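Local coordinates for protein thiol-activated cytolysin (Desulfobulbus propionicus, PDB 6NAL) that is probably a cholesterol-dependent cytolysin, a bacterial toxin whose monomers would assemble on a target membrane and insert a large beta-barrel pore, at residues 97-102 with 201-206; 197-202 with 237-242; 231-236 with 338-343. All blocks are in the same frame, centred on the assembly; numbering follows the deposited sequence.

Contact 1 (97-102 with 201-206); sequences RVNITV and SAERPA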
ATOM      1  N   ARG A  97     -35.154 -26.334  41.932  1.00 53.48           N
ATOM      2  CA  ARG A  97     -35.535 -26.694  40.571  1.00 58.98           C
ATOM      3  C   ARG A  97     -35.504 -25.489  39.638  1.00 51.66           C
ATOM      4  O   ARG A  97     -35.779 -24.356  40.036  1.00 56.91           O
ATOM      5  CB  ARG A  97     -36.934 -27.329  40.544  1.00 63.22           C
ATOM      6  CG  ARG A  97     -37.116 -28.612  41.406  1.00 66.17           C
ATOM      7  CD  ARG A  97     -38.278 -29.540  40.945  1.00 63.08           C
ATOM      8  NE  ARG A  97     -39.489 -28.852  40.471  1.00 74.18           N
ATOM      9  CZ  ARG A  97     -40.232 -27.997  41.189  1.00 84.64           C
ATOM     10  NH1 ARG A  97     -39.902 -27.698  42.448  1.00 84.25           N
ATOM     11  NH2 ARG A  97     -41.316 -27.433  40.645  1.00 72.33           N
ATOM     12  N   VAL A  98     -35.197 -25.760  38.373  1.00 52.37           N
ATOM     13  CA  VAL A  98     -35.072 -24.736  37.341  1.00 54.19           C
ATOM     14  C   VAL A  98     -35.696 -25.248  36.055  1.00 43.70           C
ATOM     15  O   VAL A  98     -35.602 -26.436  35.733  1.00 46.94           O
ATOM     16  CB  VAL A  98     -33.595 -24.369  37.080  1.00 43.87           C
ATOM     17  CG1 VAL A  98     -33.445 -23.636  35.744  1.00 57.02           C
ATOM     18  CG2 VAL A  98     -33.047 -23.534  38.178  1.00 51.20           C
ATOM     19  N   ASN A  99     -36.297 -24.340  35.290  1.00 49.91           N
ATOM     20  CA  ASN A  99     -36.857 -24.716  33.998  1.00 47.77           C
ATOM     21  C   ASN A  99     -35.763 -24.760  32.937  1.00 49.90           C
ATOM     22  O   ASN A  99     -35.076 -23.763  32.691  1.00 46.89           O
ATOM     23  CB  ASN A  99     -37.964 -23.763  33.575  1.00 54.46           C
ATOM     24  CG  ASN A  99     -39.335 -24.262  33.985  1.00 71.40           C
ATOM     25  OD1 ASN A  99     -39.783 -23.996  35.096  1.00 71.84           O
ATOM     26  ND2 ASN A  99     -39.999 -25.010  33.097  1.00 70.20           N
ATOM     27  N   ILE A 100     -35.608 -25.933  32.329  1.00 45.35           N
ATOM     28  CA  ILE A 100     -34.634 -26.207  31.288  1.00 37.44           C
ATOM     29  C   ILE A 100     -35.421 -26.392  30.002  1.00 49.56           C
ATOM     30  O   ILE A 100     -36.415 -27.123  29.984  1.00 39.13           O
ATOM     31  CB  ILE A 100     -33.823 -27.468  31.614  1.00 39.30           C
ATOM     32  CG1 ILE A 100     -33.074 -27.298  32.943  1.00 50.80           C
ATOM     33  CG2 ILE A 100     -32.876 -27.819  30.478  1.00 43.73           C
ATOM     34  CD1 ILE A 100     -31.937 -26.330  32.879  1.00 46.22           C
ATOM     35  N   THR A 101     -35.015 -25.707  28.942  1.00 45.76           N
ATOM     36  CA  THR A 101     -35.749 -25.737  27.680  1.00 43.44           C
ATOM     37  C   THR A 101     -34.800 -26.144  26.561  1.00 43.55           C
ATOM     38  O   THR A 101     -33.721 -25.569  26.419  1.00 37.87           O
ATOM     39  CB  THR A 101     -36.369 -24.361  27.391  1.00 54.61           C
ATOM     40  OG1 THR A 101     -37.297 -24.041  28.439  1.00 50.08           O
ATOM     41  CG2 THR A 101     -37.038 -24.320  26.030  1.00 54.15           C
ATOM     42  N   VAL A 102     -35.180 -27.179  25.826  1.00 42.90           N
ATOM     43  CA  VAL A 102     -34.445 -27.657  24.670  1.00 43.19           C
ATOM     44  C   VAL A 102     -35.084 -27.047  23.443  1.00 46.90           C
ATOM     45  O   VAL A 102     -36.275 -27.235  23.218  1.00 46.95           O
ATOM     46  CB  VAL A 102     -34.487 -29.185  24.554  1.00 40.02           C
ATOM     47  CG1 VAL A 102     -33.707 -29.623  23.370  1.00 48.38           C
ATOM     48  CG2 VAL A 102     -34.006 -29.813  25.830  1.00 46.98           C
ATOM     49  N   SER A 201     -31.384 -23.882  26.929  1.00 36.28           N
ATOM     50  CA  SER A 201     -31.369 -22.692  27.756  1.00 38.93           C
ATOM     51  C   SER A 201     -31.959 -23.025  29.120  1.00 35.96           C
ATOM     52  O   SER A 201     -32.552 -24.092  29.329  1.00 42.45           O
ATOM     53  CB  SER A 201     -32.139 -21.567  27.058  1.00 36.37           C
ATOM     54  OG  SER A 201     -33.502 -21.919  26.919  1.00 47.35           O
ATOM     55  N   ALA A 202     -31.779 -22.107  30.056  1.00 33.09           N
ATOM     56  CA  ALA A 202     -32.297 -22.275  31.406  1.00 41.86           C
ATOM     57  C   ALA A 202     -32.744 -20.917  31.915  1.00 37.82           C
ATOM     58  O   ALA A 202     -32.058 -19.921  31.685  1.00 43.94           O
ATOM     59  CB  ALA A 202     -31.237 -22.889  32.314  1.00 37.12           C
ATOM     60  N   GLU A 203     -33.916 -20.865  32.550  1.00 41.00           N
ATOM     61  CA  GLU A 203     -34.491 -19.605  33.021  1.00 44.78           C
ATOM     62  C   GLU A 203     -33.985 -19.300  34.426  1.00 45.87           C
ATOM     63  O   GLU A 203     -34.015 -20.158  35.307  1.00 42.89           O
ATOM     64  CB  GLU A 203     -36.021 -19.667  32.986  1.00 53.80           C
ATOM     65  CG  GLU A 203     -36.707 -20.111  34.279  1.00 77.64           C
ATOM     66  CD  GLU A 203     -38.225 -20.349  34.122  1.00 86.91           C
ATOM     67  OE1 GLU A 203     -38.770 -20.106  33.013  1.00 79.10           O
ATOM     68  OE2 GLU A 203     -38.857 -20.797  35.115  1.00 87.44           O
ATOM     69  N   ARG A 204     -33.440 -18.157  34.597  1.00 52.61           N
ATOM     70  CA  ARG A 204     -32.999 -17.746  35.913  1.00 45.84           C
ATOM     71  C   ARG A 204     -34.216 -17.343  36.723  1.00 56.37           C
ATOM     72  O   ARG A 204     -35.149 -16.749  36.169  1.00 49.88           O
ATOM     73  CB  ARG A 204     -32.037 -16.582  35.819  1.00 43.97           C
ATOM     74  CG  ARG A 204     -31.403 -16.150  37.137  1.00 49.05           C
ATOM     75  CD  ARG A 204     -30.646 -14.778  36.946  1.00 46.69           C
ATOM     76  NE  ARG A 204     -31.629 -13.767  36.528  1.00 58.68           N
ATOM     77  CZ  ARG A 204     -32.038 -12.728  37.254  1.00 59.55           C
ATOM     78  NH1 ARG A 204     -31.525 -12.492  38.455  1.00 58.75           N
ATOM     79  NH2 ARG A 204     -32.951 -11.900  36.760  1.00 71.21           N
ATOM     80  N   PRO A 205     -34.267 -17.713  38.001  1.00 50.75           N
ATOM     81  CA  PRO A 205     -35.444 -17.381  38.801  1.00 53.22           C
ATOM     82  C   PRO A 205     -35.542 -15.885  39.005  1.00 56.08           C
ATOM     83  O   PRO A 205     -34.528 -15.187  39.122  1.00 54.75           O
ATOM     84  CB  PRO A 205     -35.207 -18.112  40.129  1.00 54.17           C
ATOM     85  CG  PRO A 205     -34.158 -19.138  39.834  1.00 55.87           C
ATOM     86  CD  PRO A 205     -33.305 -18.555  38.740  1.00 52.43           C
ATOM     87  N   ALA A 206     -36.793 -15.401  39.019  1.00 65.29           N
ATOM     88  CA  ALA A 206     -37.103 -13.998  39.269  1.00 63.29           C
ATOM     89  C   ALA A 206     -36.283 -13.476  40.437  1.00 68.49           C
ATOM     90  O   ALA A 206     -35.374 -12.671  40.238  1.00 70.58           O
ATOM     91  CB  ALA A 206     -38.590 -13.813  39.543  1.00 58.54           C
TER
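Three backbone hydrogen bonds tie 97-102 to 201-206, and two of them close the ring between Thr-101 and Ser-201. The amide Ser-201 N gives to Thr-101 O at 2.9 Å, nearly along the C=O axis; the return bond, Thr-101 N to Ser-201 O at 3.0 Å, is almost straight at hydrogen (174°), yet its donor sits above the carbonyl plane. Two residues further along, past the pair Ile-100 and Ala-202, Glu-203 N reaches Asn-99 O at 3.1 Å, again close to the carbonyl axis. In that intervening non-hydrogen-bonded pair, CA-H groups approach the same carbonyls.

The polar face carries Asn-99 and Glu-203 side by side. The carboxylate lies along CB of Asn-99, and Glu-203 OE2 comes within 3.3 Å of Asn-99 OD1, although both are acceptors. Lys-113, which makes a weak hydrogen bond to that OD1, would probably ease the approach of these two electron-rich oxygens. On the same face Ser-201 OG, in the crowded position between N and carbonyl carbon (chi1 64°), lies against Thr-101 CB.

The opposite face is apolar and buried. Ile-100 CD1 folds back to touch Ala-202 CB at 3.6 Å, while Val-98 CG1, anti to its backbone N, rests against Glu-203 O and the same methyl. Phe-234 approaches Ala-202 as well, and strand 110-114 pairs with the far side of 98-103. Together these features describe an antiparallel ladder within a larger sheet, polar on one face and apolar on the other.

Contact 2 (197-202 with 237-242); sequences FYSVSA and NVQYGR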
ATOM      1  N   PHE A 197     -26.503 -27.686  15.949  1.00 40.01           N
ATOM      2  CA  PHE A 197     -27.650 -28.568  15.728  1.00 37.05           C
ATOM      3  C   PHE A 197     -28.820 -28.141  16.596  1.00 40.51           C
ATOM      4  O   PHE A 197     -29.926 -27.942  16.093  1.00 43.61           O
ATOM      5  CB  PHE A 197     -27.308 -30.046  15.998  1.00 34.14           C
ATOM      6  CG  PHE A 197     -26.273 -30.616  15.067  1.00 39.94           C
ATOM      7  CD1 PHE A 197     -26.164 -30.173  13.766  1.00 42.22           C
ATOM      8  CD2 PHE A 197     -25.414 -31.593  15.491  1.00 39.95           C
ATOM      9  CE1 PHE A 197     -25.205 -30.695  12.915  1.00 34.87           C
ATOM     10  CE2 PHE A 197     -24.449 -32.117  14.649  1.00 42.26           C
ATOM     11  CZ  PHE A 197     -24.334 -31.651  13.360  1.00 38.21           C
ATOM     12  N   TYR A 198     -28.592 -27.983  17.902  1.00 38.60           N
ATOM     13  CA  TYR A 198     -29.627 -27.493  18.800  1.00 37.94           C
ATOM     14  C   TYR A 198     -29.034 -26.696  19.964  1.00 35.82           C
ATOM     15  O   TYR A 198     -27.832 -26.730  20.227  1.00 36.05           O
ATOM     16  CB  TYR A 198     -30.456 -28.647  19.377  1.00 32.36           C
ATOM     17  CG  TYR A 198     -29.617 -29.689  20.107  1.00 28.25           C
ATOM     18  CD1 TYR A 198     -29.025 -30.736  19.417  1.00 29.60           C
ATOM     19  CD2 TYR A 198     -29.399 -29.630  21.506  1.00 32.94           C
ATOM     20  CE1 TYR A 198     -28.277 -31.707  20.090  1.00 30.96           C
ATOM     21  CE2 TYR A 198     -28.653 -30.585  22.147  1.00 30.49           C
ATOM     22  CZ  TYR A 198     -28.122 -31.622  21.427  1.00 30.57           C
ATOM     23  OH  TYR A 198     -27.352 -32.562  22.049  1.00 35.60           O
ATOM     24  N   SER A 199     -29.924 -26.038  20.715  1.00 41.82           N
ATOM     25  CA  SER A 199     -29.546 -25.284  21.898  1.00 41.05           C
ATOM     26  C   SER A 199     -30.365 -25.708  23.120  1.00 39.42           C
ATOM     27  O   SER A 199     -31.463 -26.254  23.007  1.00 37.77           O
ATOM     28  CB  SER A 199     -29.719 -23.780  21.668  1.00 37.45           C
ATOM     29  OG  SER A 199     -28.806 -23.311  20.704  1.00 58.85           O
ATOM     30  N   VAL A 200     -29.803 -25.442  24.304  1.00 36.00           N
ATOM     31  CA  VAL A 200     -30.479 -25.677  25.568  1.00 36.46           C
ATOM     32  C   VAL A 200     -30.278 -24.468  26.467  1.00 38.42           C
ATOM     33  O   VAL A 200     -29.135 -24.097  26.776  1.00 40.86           O
ATOM     34  CB  VAL A 200     -29.995 -26.943  26.288  1.00 37.59           C
ATOM     35  CG1 VAL A 200     -30.809 -27.086  27.562  1.00 36.78           C
ATOM     36  CG2 VAL A 200     -30.085 -28.187  25.407  1.00 34.67           C
ATOM     37  N   SER A 201     -31.384 -23.882  26.929  1.00 36.28           N
ATOM     38  CA  SER A 201     -31.369 -22.692  27.756  1.00 38.93           C
ATOM     39  C   SER A 201     -31.959 -23.025  29.120  1.00 35.96           C
ATOM     40  O   SER A 201     -32.552 -24.092  29.329  1.00 42.45           O
ATOM     41  CB  SER A 201     -32.139 -21.567  27.058  1.00 36.37           C
ATOM     42  OG  SER A 201     -33.502 -21.919  26.919  1.00 47.35           O
ATOM     43  N   ALA A 202     -31.779 -22.107  30.056  1.00 33.09           N
ATOM     44  CA  ALA A 202     -32.297 -22.275  31.406  1.00 41.86           C
ATOM     45  C   ALA A 202     -32.744 -20.917  31.915  1.00 37.82           C
ATOM     46  O   ALA A 202     -32.058 -19.921  31.685  1.00 43.94           O
ATOM     47  CB  ALA A 202     -31.237 -22.889  32.314  1.00 37.12           C
ATOM     48  N   ASN A 237     -27.321 -20.616  28.593  1.00 34.67           N
ATOM     49  CA  ASN A 237     -27.535 -21.262  27.305  1.00 28.85           C
ATOM     50  C   ASN A 237     -26.250 -21.934  26.859  1.00 29.22           C
ATOM     51  O   ASN A 237     -25.166 -21.390  27.062  1.00 35.31           O
ATOM     52  CB  ASN A 237     -28.009 -20.209  26.281  1.00 33.20           C
ATOM     53  CG  ASN A 237     -28.542 -20.817  25.003  1.00 36.83           C
ATOM     54  OD1 ASN A 237     -29.394 -21.699  25.002  1.00 45.70           O
ATOM     55  ND2 ASN A 237     -28.031 -20.340  23.902  1.00 34.25           N
ATOM     56  N   VAL A 238     -26.383 -23.143  26.331  1.00 27.45           N
ATOM     57  CA  VAL A 238     -25.312 -23.885  25.688  1.00 32.08           C
ATOM     58  C   VAL A 238     -25.788 -24.279  24.301  1.00 39.54           C
ATOM     59  O   VAL A 238     -26.952 -24.658  24.124  1.00 37.91           O
ATOM     60  CB  VAL A 238     -24.914 -25.153  26.467  1.00 28.39           C
ATOM     61  CG1 VAL A 238     -23.702 -25.797  25.827  1.00 33.64           C
ATOM     62  CG2 VAL A 238     -24.647 -24.873  27.927  1.00 31.52           C
ATOM     63  N   GLN A 239     -24.896 -24.194  23.324  1.00 33.89           N
ATOM     64  CA  GLN A 239     -25.179 -24.623  21.966  1.00 34.44           C
ATOM     65  C   GLN A 239     -24.447 -25.913  21.710  1.00 33.59           C
ATOM     66  O   GLN A 239     -23.320 -26.082  22.161  1.00 33.27           O
ATOM     67  CB  GLN A 239     -24.679 -23.626  20.912  1.00 35.89           C
ATOM     68  CG  GLN A 239     -25.076 -22.234  21.141  1.00 35.27           C
ATOM     69  CD  GLN A 239     -24.289 -21.242  20.230  1.00 47.58           C
ATOM     70  OE1 GLN A 239     -24.740 -20.134  20.037  1.00 45.27           O
ATOM     71  NE2 GLN A 239     -23.134 -21.657  19.674  1.00 45.53           N
ATOM     72  N   TYR A 240     -25.058 -26.791  20.947  1.00 26.34           N
ATOM     73  CA  TYR A 240     -24.488 -28.099  20.664  1.00 33.04           C
ATOM     74  C   TYR A 240     -24.428 -28.314  19.154  1.00 29.67           C
ATOM     75  O   TYR A 240     -25.364 -27.975  18.429  1.00 34.99           O
ATOM     76  CB  TYR A 240     -25.340 -29.242  21.300  1.00 32.07           C
ATOM     77  CG  TYR A 240     -25.455 -29.152  22.779  1.00 33.44           C
ATOM     78  CD1 TYR A 240     -26.341 -28.270  23.346  1.00 30.55           C
ATOM     79  CD2 TYR A 240     -24.663 -29.915  23.614  1.00 30.26           C
ATOM     80  CE1 TYR A 240     -26.466 -28.167  24.688  1.00 38.87           C
ATOM     81  CE2 TYR A 240     -24.783 -29.821  25.000  1.00 32.82           C
ATOM     82  CZ  TYR A 240     -25.704 -28.948  25.518  1.00 40.42           C
ATOM     83  OH  TYR A 240     -25.866 -28.750  26.851  1.00 44.94           O
ATOM     84  N   GLY A 241     -23.365 -28.928  18.685  1.00 33.31           N
ATOM     85  CA  GLY A 241     -23.290 -29.137  17.270  1.00 29.19           C
ATOM     86  C   GLY A 241     -21.993 -29.755  16.842  1.00 33.37           C
ATOM     87  O   GLY A 241     -21.511 -30.663  17.500  1.00 30.96           O
ATOM     88  N   ARG A 242     -21.413 -29.250  15.744  1.00 33.71           N
ATOM     89  CA  ARG A 242     -20.286 -29.873  15.064  1.00 33.02           C
ATOM     90  C   ARG A 242     -19.350 -28.792  14.552  1.00 29.72           C
ATOM     91  O   ARG A 242     -19.784 -27.737  14.105  1.00 35.20           O
ATOM     92  CB  ARG A 242     -20.786 -30.704  13.879  1.00 29.79           C
ATOM     93  CG  ARG A 242     -19.734 -31.331  12.992  1.00 28.35           C
ATOM     94  CD  ARG A 242     -20.486 -32.247  11.972  1.00 41.88           C
ATOM     95  NE  ARG A 242     -19.669 -32.715  10.868  1.00 51.49           N
ATOM     96  CZ  ARG A 242     -18.865 -33.768  10.927  1.00 49.42           C
ATOM     97  NH1 ARG A 242     -18.798 -34.440  12.059  1.00 50.66           N
ATOM     98  NH2 ARG A 242     -18.168 -34.160   9.855  1.00 57.57           N
TER
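Phe-197 opens the pairing with its amide N, 2.7 Å from Tyr-240 O, and its backbone (psi -52°) leaves the extended strand conformation. Its ring lies obliquely beside Gly-241, whose CA makes an off-centre CH-pi contact, 4.2 Å from the centroid, and continues alongside the aliphatic chain of Arg-242, with Phe-197 CZ against Arg-242 CB. That arginine runs extended past the ring, so its guanidinium can bond to Ser-297 and Gly-295.

Tyr-198 N also donates to Tyr-240 O, more loosely at 3.3 Å, so one carbonyl receives two donors, both in its plane. The bond returning from Tyr-240 N to Tyr-198 O runs almost exactly along the carbonyl axis. Held in the crowded position between N and carbonyl carbon (chi1 57°), the Tyr-198 ring takes Tyr-240 CB over one face. The two tyrosine planes are nearly parallel, 15° apart, but slid so far that they barely overlap, with Tyr-198 CE2 at 3.5 Å from Tyr-240 CD1.

Ser-199 faces the other side, its OG beside Gln-239 CG; the amide end of Gln-239 leads away to Tyr-337. Val-200 returns to the tyrosine face, touching Tyr-240 CE1 with CG2 at 3.7 Å, and its backbone exchanges two nearly straight bonds with Val-238. Helix 118-133 packs on this face through Leu-129 and Ile-125. At Ser-201 the strands come closest, its CA 4.1 Å from that of Asn-237.

Two residues, Phe-197 and Tyr-198, thus sit opposite the single Tyr-240: a classic beta bulge in an antiparallel sheet.

Contact 3 (231-236 with 338-343); sequences PPLFVK and TVFLKD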
ATOM      1  N   PRO A 231     -18.399 -12.342  41.613  1.00 42.40           N
ATOM      2  CA  PRO A 231     -19.867 -12.538  41.706  1.00 38.36           C
ATOM      3  C   PRO A 231     -20.287 -13.847  41.073  1.00 36.21           C
ATOM      4  O   PRO A 231     -19.517 -14.422  40.286  1.00 35.19           O
ATOM      5  CB  PRO A 231     -20.443 -11.354  40.921  1.00 39.62           C
ATOM      6  CG  PRO A 231     -19.312 -10.913  40.015  1.00 42.47           C
ATOM      7  CD  PRO A 231     -18.025 -11.211  40.756  1.00 42.67           C
ATOM      8  N   PRO A 232     -21.474 -14.361  41.424  1.00 35.36           N
ATOM      9  CA  PRO A 232     -21.908 -15.648  40.883  1.00 38.70           C
ATOM     10  C   PRO A 232     -22.488 -15.467  39.500  1.00 34.05           C
ATOM     11  O   PRO A 232     -23.131 -14.451  39.196  1.00 28.86           O
ATOM     12  CB  PRO A 232     -22.982 -16.113  41.885  1.00 30.58           C
ATOM     13  CG  PRO A 232     -23.576 -14.826  42.375  1.00 35.41           C
ATOM     14  CD  PRO A 232     -22.373 -13.910  42.520  1.00 32.63           C
ATOM     15  N   LEU A 233     -22.288 -16.494  38.678  1.00 33.58           N
ATOM     16  CA  LEU A 233     -22.880 -16.536  37.349  1.00 37.46           C
ATOM     17  C   LEU A 233     -23.772 -17.754  37.150  1.00 37.90           C
ATOM     18  O   LEU A 233     -23.660 -18.765  37.846  1.00 41.37           O
ATOM     19  CB  LEU A 233     -21.806 -16.572  36.266  1.00 34.50           C
ATOM     20  CG  LEU A 233     -20.719 -15.535  36.300  1.00 41.20           C
ATOM     21  CD1 LEU A 233     -19.519 -16.051  35.527  1.00 43.90           C
ATOM     22  CD2 LEU A 233     -21.206 -14.254  35.729  1.00 39.24           C
ATOM     23  N   PHE A 234     -24.627 -17.643  36.132  1.00 37.91           N
ATOM     24  CA  PHE A 234     -25.639 -18.632  35.788  1.00 30.99           C
ATOM     25  C   PHE A 234     -25.545 -18.929  34.290  1.00 33.93           C
ATOM     26  O   PHE A 234     -25.754 -18.034  33.461  1.00 32.38           O
ATOM     27  CB  PHE A 234     -27.015 -18.071  36.168  1.00 30.20           C
ATOM     28  CG  PHE A 234     -28.170 -18.920  35.777  1.00 31.73           C
ATOM     29  CD1 PHE A 234     -28.621 -19.909  36.606  1.00 36.02           C
ATOM     30  CD2 PHE A 234     -28.858 -18.679  34.614  1.00 34.04           C
ATOM     31  CE1 PHE A 234     -29.693 -20.698  36.230  1.00 39.45           C
ATOM     32  CE2 PHE A 234     -29.975 -19.419  34.263  1.00 34.88           C
ATOM     33  CZ  PHE A 234     -30.380 -20.437  35.073  1.00 33.98           C
ATOM     34  N   VAL A 235     -25.248 -20.180  33.950  1.00 30.70           N
ATOM     35  CA  VAL A 235     -25.205 -20.624  32.577  1.00 27.13           C
ATOM     36  C   VAL A 235     -26.614 -20.611  32.015  1.00 33.48           C
ATOM     37  O   VAL A 235     -27.441 -21.489  32.300  1.00 32.36           O
ATOM     38  CB  VAL A 235     -24.550 -21.997  32.463  1.00 24.23           C
ATOM     39  CG1 VAL A 235     -24.449 -22.396  31.035  1.00 34.85           C
ATOM     40  CG2 VAL A 235     -23.158 -21.969  33.060  1.00 31.82           C
ATOM     41  N   LYS A 236     -26.864 -19.611  31.172  1.00 31.72           N
ATOM     42  CA  LYS A 236     -28.165 -19.415  30.557  1.00 35.96           C
ATOM     43  C   LYS A 236     -28.382 -20.262  29.309  1.00 35.11           C
ATOM     44  O   LYS A 236     -29.530 -20.591  28.973  1.00 35.19           O
ATOM     45  CB  LYS A 236     -28.352 -17.957  30.177  1.00 40.74           C
ATOM     46  CG  LYS A 236     -29.785 -17.623  29.927  1.00 46.52           C
ATOM     47  CD  LYS A 236     -29.951 -16.169  29.510  1.00 56.50           C
ATOM     48  CE  LYS A 236     -31.388 -15.895  29.084  1.00 67.57           C
ATOM     49  NZ  LYS A 236     -31.575 -14.508  28.604  1.00 74.28           N
ATOM     50  N   THR A 338     -23.206 -16.991  29.729  1.00 31.46           N
ATOM     51  CA  THR A 338     -23.424 -16.767  31.147  1.00 37.37           C
ATOM     52  C   THR A 338     -24.109 -15.429  31.330  1.00 39.64           C
ATOM     53  O   THR A 338     -23.856 -14.474  30.593  1.00 44.65           O
ATOM     54  CB  THR A 338     -22.122 -16.726  31.983  1.00 35.12           C
ATOM     55  OG1 THR A 338     -21.117 -15.909  31.350  1.00 58.82           O
ATOM     56  CG2 THR A 338     -21.599 -18.095  32.154  1.00 36.01           C
ATOM     57  N   VAL A 339     -24.904 -15.358  32.369  1.00 32.02           N
ATOM     58  CA  VAL A 339     -25.523 -14.147  32.867  1.00 37.45           C
ATOM     59  C   VAL A 339     -25.164 -14.035  34.362  1.00 42.16           C
ATOM     60  O   VAL A 339     -24.866 -15.039  35.019  1.00 40.13           O
ATOM     61  CB  VAL A 339     -27.026 -14.271  32.528  1.00 49.40           C
ATOM     62  CG1 VAL A 339     -27.788 -15.069  33.600  1.00 38.78           C
ATOM     63  CG2 VAL A 339     -27.628 -12.929  32.192  1.00 52.71           C
ATOM     64  N   PHE A 340     -25.061 -12.802  34.871  1.00 40.93           N
ATOM     65  CA  PHE A 340     -24.830 -12.598  36.297  1.00 38.24           C
ATOM     66  C   PHE A 340     -26.080 -13.007  37.082  1.00 49.85           C
ATOM     67  O   PHE A 340     -27.211 -12.714  36.681  1.00 45.30           O
ATOM     68  CB  PHE A 340     -24.454 -11.144  36.596  1.00 45.12           C
ATOM     69  CG  PHE A 340     -23.062 -10.793  36.152  1.00 36.82           C
ATOM     70  CD1 PHE A 340     -21.956 -11.178  36.910  1.00 34.97           C
ATOM     71  CD2 PHE A 340     -22.863 -10.084  34.981  1.00 41.27           C
ATOM     72  CE1 PHE A 340     -20.648 -10.866  36.495  1.00 39.82           C
ATOM     73  CE2 PHE A 340     -21.575  -9.767  34.543  1.00 42.15           C
ATOM     74  CZ  PHE A 340     -20.456 -10.160  35.287  1.00 40.73           C
ATOM     75  N   LEU A 341     -25.883 -13.707  38.206  1.00 38.94           N
ATOM     76  CA  LEU A 341     -27.048 -14.258  38.895  1.00 46.27           C
ATOM     77  C   LEU A 341     -27.842 -13.168  39.592  1.00 48.85           C
ATOM     78  O   LEU A 341     -29.076 -13.207  39.593  1.00 58.10           O
ATOM     79  CB  LEU A 341     -26.614 -15.332  39.882  1.00 42.44           C
ATOM     80  CG  LEU A 341     -27.721 -15.931  40.755  1.00 45.54           C
ATOM     81  CD1 LEU A 341     -28.854 -16.556  39.937  1.00 45.00           C
ATOM     82  CD2 LEU A 341     -27.109 -16.939  41.724  1.00 45.73           C
ATOM     83  N   LYS A 342     -27.153 -12.168  40.136  1.00 46.87           N
ATOM     84  CA  LYS A 342     -27.790 -11.087  40.891  1.00 55.02           C
ATOM     85  C   LYS A 342     -28.978 -10.436  40.153  1.00 55.64           C
ATOM     86  O   LYS A 342     -30.064 -10.266  40.718  1.00 53.50           O
ATOM     87  CB  LYS A 342     -26.762 -10.015  41.175  1.00 54.38           C
ATOM     88  CG  LYS A 342     -27.331  -8.651  41.758  1.00 55.76           C
ATOM     89  CD  LYS A 342     -26.276  -7.533  41.724  1.00 51.68           C
ATOM     90  CE  LYS A 342     -26.899  -6.199  42.202  1.00 63.88           C
ATOM     91  NZ  LYS A 342     -25.900  -5.048  42.308  1.00 63.22           N
ATOM     92  N   ASP A 343     -28.830 -10.156  38.860  1.00 59.13           N
ATOM     93  CA  ASP A 343     -29.825  -9.357  38.120  1.00 55.75           C
ATOM     94  C   ASP A 343     -30.118  -9.885  36.724  1.00 51.16           C
ATOM     95  O   ASP A 343     -31.106  -9.456  36.125  1.00 53.63           O
ATOM     96  CB  ASP A 343     -29.370  -7.884  38.010  1.00 50.67           C
ATOM     97  CG  ASP A 343     -27.843  -7.720  37.680  1.00 66.56           C
ATOM     98  OD1 ASP A 343     -27.183  -8.656  37.144  1.00 54.89           O
ATOM     99  OD2 ASP A 343     -27.310  -6.603  37.964  1.00 73.91           O
TER
HETATM  100  O   HOH W   1     -24.179 -12.023  40.250  1.00 46.65           O
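The ring of Phe-340 receives Leu-233 over one face, Leu-233 CD2 standing 3.4 Å from Phe-340 CD1. Pro-231 CG comes in obliquely at CE1 of the same ring, and Tyr-16 brings a second ring to it, the planes at about 40°. Although Phe-340 starts out away from 231-236, its first torsion (chi1 -73°) puts CG anti to the carbonyl carbon and brings the ring back over the leucine. Phe-234 is met differently: Val-339 CG1 touches its edge, near the ring plane, at 3.9 Å from CD2. With CG anti to the backbone N (chi1 175°), that ring leads away toward Ala-202, while the valine holds CG1 in the crowded position between N and carbonyl carbon.

Between these two ring contacts runs a short antiparallel ladder. Phe-234 N gives to Val-339 O at 2.8 Å, nearly along the C=O axis, and Val-339 N answers to Phe-234 O at 3.0 Å from above the carbonyl plane. Leu-233 and Phe-340 form the neighbouring non-hydrogen-bonded pair; their side chains set off in diverging directions, yet their ends meet.

At the end of the strand, Leu-341 N reaches Pro-232 O at 3.0 Å, in a straight bond whose donor again stands above the carbonyl plane. A water donates to the same oxygen at 2.8 Å and accepts from Lys-342 N. Pro-232 CG meets Leu-341 CB across this bond at about a right angle.

Lacking an amide hydrogen, Pro-232 can join the ladder only as an acceptor, serving both Leu-341 and the water. The chemistry implies a largely buried, apolar strand pair whose backbone is bonded partly across the pair and partly to residues 74-79, with one water bridging Pro-232 O and Lys-342 N where the chain leaves the strand.

How the contacts relate
All three contacts belong to one antiparallel sheet and are cut from four neighbouring strands in the order 98-103, 187-202, 232-250, 332-340. Contact 1 joins the first two, contact 2 the middle two and contact 3 the last two, with centres about 12 to 18 Å apart. Contacts 1 and 2 share Ser-201 and Ala-202; contact 3 follows contact 1 along the chain, whereas its segments alternate with those of contact 2. Lys-236 O probably bonds Ala-202 N, and Arg-204 bonds Leu-341 O, linking contacts 1 and 3 directly. Segments distant in sequence thus build the continuous sheet core, which in cytolysins of this family is thought to rearrange during pore formation.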